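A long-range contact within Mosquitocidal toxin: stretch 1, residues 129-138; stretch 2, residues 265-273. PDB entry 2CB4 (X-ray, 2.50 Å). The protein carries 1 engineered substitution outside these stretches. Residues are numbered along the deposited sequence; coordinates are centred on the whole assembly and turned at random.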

ATOM      1  N   ALA A 129     -37.083 -24.473 -19.748  1.00 28.19           N
ATOM      2  CA  ALA A 129     -37.315 -25.888 -19.495  1.00 28.18           C
ATOM      3  C   ALA A 129     -38.065 -26.390 -20.778  1.00 34.45           C
ATOM      4  O   ALA A 129     -38.827 -25.638 -21.410  1.00 33.47           O
ATOM      5  CB  ALA A 129     -38.171 -26.067 -18.252  1.00 28.16           C
ATOM      6  N   ARG A 130     -37.815 -27.630 -21.184  1.00 32.75           N
ATOM      7  CA  ARG A 130     -38.422 -28.172 -22.390  1.00 32.70           C
ATOM      8  C   ARG A 130     -39.403 -29.287 -22.101  1.00 37.64           C
ATOM      9  O   ARG A 130     -39.165 -30.147 -21.251  1.00 36.81           O
ATOM     10  CB  ARG A 130     -37.355 -28.687 -23.336  1.00 31.14           C
ATOM     11  CG  ARG A 130     -36.505 -27.625 -23.950  1.00 33.14           C
ATOM     12  CD  ARG A 130     -35.410 -28.318 -24.732  1.00 39.07           C
ATOM     13  NE  ARG A 130     -35.875 -28.662 -26.066  1.00 39.10           N
ATOM     14  CZ  ARG A 130     -35.867 -29.878 -26.608  1.00 46.72           C
ATOM     15  NH1 ARG A 130     -35.395 -30.943 -25.979  1.00 31.46           N
ATOM     16  NH2 ARG A 130     -36.319 -30.017 -27.837  1.00 31.87           N
ATOM     17  N   TYR A 131     -40.514 -29.269 -22.834  1.00 35.77           N
ATOM     18  CA  TYR A 131     -41.576 -30.261 -22.646  1.00 35.17           C
ATOM     19  C   TYR A 131     -42.009 -30.860 -23.953  1.00 40.67           C
ATOM     20  O   TYR A 131     -41.902 -30.221 -24.994  1.00 39.57           O
ATOM     21  CB  TYR A 131     -42.772 -29.584 -21.949  1.00 34.28           C
ATOM     22  CG  TYR A 131     -42.409 -29.126 -20.561  1.00 33.35           C
ATOM     23  CD1 TYR A 131     -42.511 -30.005 -19.471  1.00 35.74           C
ATOM     24  CD2 TYR A 131     -41.865 -27.872 -20.344  1.00 32.70           C
ATOM     25  CE1 TYR A 131     -42.112 -29.618 -18.201  1.00 36.26           C
ATOM     26  CE2 TYR A 131     -41.466 -27.465 -19.061  1.00 33.35           C
ATOM     27  CZ  TYR A 131     -41.574 -28.351 -18.011  1.00 40.16           C
ATOM     28  OH  TYR A 131     -41.200 -27.962 -16.756  1.00 42.00           O
ATOM     29  N   ASN A 132     -42.488 -32.097 -23.912  1.00 40.24           N
ATOM     30  CA  ASN A 132     -43.011 -32.711 -25.142  1.00 41.03           C
ATOM     31  C   ASN A 132     -44.504 -32.313 -25.274  1.00 50.40           C
ATOM     32  O   ASN A 132     -45.016 -31.469 -24.512  1.00 49.32           O
ATOM     33  CB  ASN A 132     -42.788 -34.237 -25.213  1.00 32.48           C
ATOM     34  CG  ASN A 132     -43.596 -34.993 -24.218  1.00 48.91           C
ATOM     35  OD1 ASN A 132     -44.457 -34.433 -23.530  1.00 45.24           O
ATOM     36  ND2 ASN A 132     -43.279 -36.272 -24.066  1.00 40.90           N
ATOM     37  N   ASN A 133     -45.226 -32.878 -26.255  1.00 54.13           N
ATOM     38  CA  ASN A 133     -46.656 -32.487 -26.425  1.00 55.07           C
ATOM     39  C   ASN A 133     -47.610 -32.917 -25.302  1.00 55.67           C
ATOM     40  O   ASN A 133     -48.622 -32.248 -25.007  1.00 52.71           O
ATOM     41  CB  ASN A 133     -47.162 -32.699 -27.867  1.00 59.92           C
ATOM     42  CG  ASN A 133     -46.495 -31.718 -28.832  1.00102.68           C
ATOM     43  OD1 ASN A 133     -46.043 -30.642 -28.416  1.00100.07           O
ATOM     44  ND2 ASN A 133     -46.413 -32.109 -30.117  1.00 97.93           N
ATOM     45  N   LEU A 134     -47.206 -33.971 -24.604  1.00 51.73           N
ATOM     46  CA  LEU A 134     -47.985 -34.451 -23.481  1.00 51.52           C
ATOM     47  C   LEU A 134     -47.682 -33.610 -22.254  1.00 54.52           C
ATOM     48  O   LEU A 134     -48.185 -33.910 -21.164  1.00 54.71           O
ATOM     49  CB  LEU A 134     -47.603 -35.888 -23.165  1.00 52.14           C
ATOM     50  CG  LEU A 134     -47.816 -36.868 -24.313  1.00 58.15           C
ATOM     51  CD1 LEU A 134     -47.329 -38.256 -23.908  1.00 58.81           C
ATOM     52  CD2 LEU A 134     -49.289 -36.904 -24.622  1.00 60.17           C
ATOM     53  N   GLY A 135     -46.820 -32.599 -22.414  1.00 49.79           N
ATOM     54  CA  GLY A 135     -46.432 -31.725 -21.290  1.00 48.41           C
ATOM     55  C   GLY A 135     -45.437 -32.377 -20.306  1.00 49.86           C
ATOM     56  O   GLY A 135     -45.315 -31.950 -19.152  1.00 50.38           O
ATOM     57  N   LEU A 136     -44.755 -33.421 -20.761  1.00 43.67           N
ATOM     58  CA  LEU A 136     -43.750 -34.113 -19.957  1.00 42.68           C
ATOM     59  C   LEU A 136     -42.376 -33.486 -20.279  1.00 42.93           C
ATOM     60  O   LEU A 136     -42.098 -33.135 -21.442  1.00 42.24           O
ATOM     61  CB  LEU A 136     -43.718 -35.600 -20.324  1.00 43.04           C
ATOM     62  CG  LEU A 136     -44.993 -36.399 -20.029  1.00 47.64           C
ATOM     63  CD1 LEU A 136     -44.782 -37.877 -20.322  1.00 47.71           C
ATOM     64  CD2 LEU A 136     -45.378 -36.210 -18.596  1.00 47.19           C
ATOM     65  N   GLU A 137     -41.530 -33.347 -19.261  1.00 36.72           N
ATOM     66  CA  GLU A 137     -40.202 -32.753 -19.444  1.00 34.58           C
ATOM     67  C   GLU A 137     -39.239 -33.595 -20.266  1.00 36.12           C
ATOM     68  O   GLU A 137     -39.091 -34.812 -20.047  1.00 35.85           O
ATOM     69  CB  GLU A 137     -39.543 -32.389 -18.104  1.00 35.21           C
ATOM     70  CG  GLU A 137     -38.432 -31.373 -18.259  1.00 40.89           C
ATOM     71  CD  GLU A 137     -37.772 -30.950 -16.960  1.00 50.55           C
ATOM     72  OE1 GLU A 137     -38.043 -31.548 -15.905  1.00 44.13           O
ATOM     73  OE2 GLU A 137     -36.949 -30.021 -17.009  1.00 39.16           O
ATOM     74  N   ILE A 138     -38.564 -32.928 -21.197  1.00 31.04           N
ATOM     75  CA  ILE A 138     -37.551 -33.572 -22.033  1.00 31.11           C
ATOM     76  C   ILE A 138     -36.212 -32.822 -21.832  1.00 35.60           C
ATOM     77  O   ILE A 138     -36.167 -31.774 -21.193  1.00 34.14           O
ATOM     78  CB  ILE A 138     -37.967 -33.642 -23.538  1.00 33.37           C
ATOM     79  CG1 ILE A 138     -38.256 -32.245 -24.084  1.00 32.98           C
ATOM     80  CG2 ILE A 138     -39.185 -34.565 -23.707  1.00 31.91           C
ATOM     81  CD1 ILE A 138     -38.502 -32.229 -25.585  1.00 29.59           C
ATOM     82  N   GLU A 265     -25.545 -27.693 -26.009  1.00 27.02           N
ATOM     83  CA  GLU A 265     -26.522 -27.934 -27.082  1.00 25.32           C
ATOM     84  C   GLU A 265     -27.688 -28.739 -26.524  1.00 30.79           C
ATOM     85  O   GLU A 265     -27.624 -29.215 -25.403  1.00 28.72           O
ATOM     86  CB  GLU A 265     -25.865 -28.777 -28.188  1.00 25.13           C
ATOM     87  CG  GLU A 265     -25.661 -30.214 -27.734  1.00 28.80           C
ATOM     88  CD  GLU A 265     -24.645 -30.973 -28.556  1.00 51.09           C
ATOM     89  OE1 GLU A 265     -23.576 -30.402 -28.917  1.00 51.89           O
ATOM     90  OE2 GLU A 265     -24.928 -32.151 -28.851  1.00 45.09           O
ATOM     91  N   ILE A 266     -28.741 -28.921 -27.323  1.00 30.58           N
ATOM     92  CA  ILE A 266     -29.871 -29.757 -26.903  1.00 30.66           C
ATOM     93  C   ILE A 266     -29.462 -31.141 -27.387  1.00 35.87           C
ATOM     94  O   ILE A 266     -29.398 -31.396 -28.573  1.00 36.29           O
ATOM     95  CB  ILE A 266     -31.201 -29.311 -27.541  1.00 32.90           C
ATOM     96  CG1 ILE A 266     -31.492 -27.876 -27.081  1.00 33.53           C
ATOM     97  CG2 ILE A 266     -32.325 -30.279 -27.125  1.00 31.64           C
ATOM     98  CD1 ILE A 266     -32.766 -27.283 -27.578  1.00 33.33           C
ATOM     99  N   PRO A 267     -29.099 -32.016 -26.474  1.00 32.89           N
ATOM    100  CA  PRO A 267     -28.599 -33.322 -26.908  1.00 32.57           C
ATOM    101  C   PRO A 267     -29.617 -34.260 -27.571  1.00 39.67           C
ATOM    102  O   PRO A 267     -29.256 -35.074 -28.423  1.00 39.78           O
ATOM    103  CB  PRO A 267     -28.031 -33.939 -25.613  1.00 32.88           C
ATOM    104  CG  PRO A 267     -28.708 -33.226 -24.512  1.00 36.20           C
ATOM    105  CD  PRO A 267     -29.107 -31.874 -25.002  1.00 31.89           C
ATOM    106  N   ASN A 268     -30.871 -34.183 -27.137  1.00 36.25           N
ATOM    107  CA  ASN A 268     -31.906 -35.047 -27.655  1.00 34.80           C
ATOM    108  C   ASN A 268     -33.241 -34.570 -27.103  1.00 40.35           C
ATOM    109  O   ASN A 268     -33.317 -33.533 -26.435  1.00 41.23           O
ATOM    110  CB  ASN A 268     -31.622 -36.483 -27.213  1.00 30.59           C
ATOM    111  CG  ASN A 268     -31.461 -36.617 -25.699  1.00 45.73           C
ATOM    112  OD1 ASN A 268     -32.361 -36.277 -24.932  1.00 37.46           O
ATOM    113  ND2 ASN A 268     -30.303 -37.103 -25.274  1.00 32.87           N
ATOM    114  N   ASN A 269     -34.298 -35.320 -27.386  1.00 37.24           N
ATOM    115  CA  ASN A 269     -35.637 -34.977 -26.914  1.00 36.63           C
ATOM    116  C   ASN A 269     -36.191 -36.070 -26.048  1.00 41.25           C
ATOM    117  O   ASN A 269     -37.402 -36.245 -25.954  1.00 42.47           O
ATOM    118  CB  ASN A 269     -36.586 -34.777 -28.077  1.00 32.59           C
ATOM    119  CG  ASN A 269     -36.199 -33.614 -28.951  1.00 52.70           C
ATOM    120  OD1 ASN A 269     -35.716 -32.586 -28.488  1.00 47.97           O
ATOM    121  ND2 ASN A 269     -36.459 -33.753 -30.226  1.00 47.59           N
ATOM    122  N   ASN A 270     -35.305 -36.815 -25.418  1.00 36.80           N
ATOM    123  CA  ASN A 270     -35.722 -37.889 -24.548  1.00 36.53           C
ATOM    124  C   ASN A 270     -36.359 -37.361 -23.284  1.00 42.70           C
ATOM    125  O   ASN A 270     -36.127 -36.210 -22.876  1.00 43.03           O
ATOM    126  CB  ASN A 270     -34.532 -38.776 -24.201  1.00 34.86           C
ATOM    127  CG  ASN A 270     -33.900 -39.384 -25.427  1.00 52.25           C
ATOM    128  OD1 ASN A 270     -34.493 -39.389 -26.515  1.00 50.74           O
ATOM    129  ND2 ASN A 270     -32.678 -39.856 -25.282  1.00 40.86           N
ATOM    130  N   LEU A 271     -37.170 -38.206 -22.664  1.00 40.09           N
ATOM    131  CA  LEU A 271     -37.823 -37.828 -21.439  1.00 40.42           C
ATOM    132  C   LEU A 271     -36.776 -37.722 -20.336  1.00 45.63           C
ATOM    133  O   LEU A 271     -35.874 -38.571 -20.204  1.00 45.32           O
ATOM    134  CB  LEU A 271     -38.899 -38.844 -21.058  1.00 40.45           C
ATOM    135  CG  LEU A 271     -40.160 -38.939 -21.935  1.00 44.63           C
ATOM    136  CD1 LEU A 271     -40.922 -40.197 -21.497  1.00 43.54           C
ATOM    137  CD2 LEU A 271     -41.052 -37.697 -21.808  1.00 44.77           C
ATOM    138  N   LEU A 272     -36.912 -36.672 -19.547  1.00 42.54           N
ATOM    139  CA  LEU A 272     -36.014 -36.432 -18.453  1.00 42.90           C
ATOM    140  C   LEU A 272     -36.616 -37.131 -17.264  1.00 51.07           C
ATOM    141  O   LEU A 272     -37.009 -36.498 -16.300  1.00 51.45           O
ATOM    142  CB  LEU A 272     -35.920 -34.928 -18.205  1.00 42.52           C
ATOM    143  CG  LEU A 272     -34.633 -34.475 -17.550  1.00 45.74           C
ATOM    144  CD1 LEU A 272     -33.410 -34.849 -18.404  1.00 44.63           C
ATOM    145  CD2 LEU A 272     -34.743 -33.000 -17.299  1.00 47.89           C
ATOM    146  N   ASN A 273     -36.707 -38.451 -17.349  1.00 50.50           N
ATOM    147  CA  ASN A 273     -37.325 -39.235 -16.291  1.00 52.22           C
ATOM    148  C   ASN A 273     -36.405 -40.243 -15.593  1.00 59.85           C
ATOM    149  O   ASN A 273     -36.884 -41.137 -14.875  1.00 61.27           O
ATOM    150  CB  ASN A 273     -38.587 -39.944 -16.829  1.00 53.06           C
ATOM    151  CG  ASN A 273     -38.282 -40.991 -17.918  1.00 70.17           C
ATOM    152  OD1 ASN A 273     -37.120 -41.347 -18.184  1.00 59.49           O
ATOM    153  ND2 ASN A 273     -39.341 -41.477 -18.561  1.00 65.00           N
TER

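What joins the two backbones? A single bridge does, pairing Ile 138 with Leu 271, whose CA atoms lie 4.3 Å apart. Its one conventional hydrogen bond runs from Leu 272 N to Glu 137 O, 2.9 Å long and almost perfectly straight at 179°. The same carbonyl oxygen, Glu 137 O, also receives a CA-H...O contact from Leu 271 CA at 3.6 Å. Asn 270 O gets no amide from stretch 1; it meets Ile 138 CA instead, at 3.1 Å. Ile 138 N is bonded within its own stretch, to Arg 130 O at 2.8 Å.

What satisfies the N-H groups of the Arg 130 guanidinium? Two of its nitrogens grip one acceptor: NH2 of Arg 130 reaches Asn 269 OD1 at 2.7 Å, and NH1 of Arg 130 reaches the same OD1 at 3.0 Å. Asn 269 OD1 lies at the edge of the group, near its plane, where the N-H bonds point. Arg 130 NH1 adds a weak bond to Asn 268 O, 3.4 Å long with an angle of only 123°, and also bonds to a residue just outside the stretches. Over one face, where no N-H is directed, Ile 266 CG2 packs 3.3 Å from Arg 130 NH1.

What do the side chains of Asn 132 and Asn 268 do? Each accepts from backbone of its own stretch. Asn 132 OD1 accepts from Leu 136 N at 3.0 Å and, weakly, from Leu 134 N at 3.0 Å. The Leu 134 N bond lies within the type I turn from Asn 132 to Gly 135, the Leu 136 N bond reaches just beyond it, and Gly 135 N donates to Asn 132 O at 3.0 Å. Asn 268 OD1 accepts from Asn 270 N at 3.0 Å, just before the bridge.

Where is the contact apolar? Leu 271 CD2 lies 3.7 Å from Leu 136 CB and 4.1 Å from Ile 138 CG2. Although the CA-to-CB bond of Leu 271 points away overall, CB touches stretch 1, and the end of the side chain comes nearer.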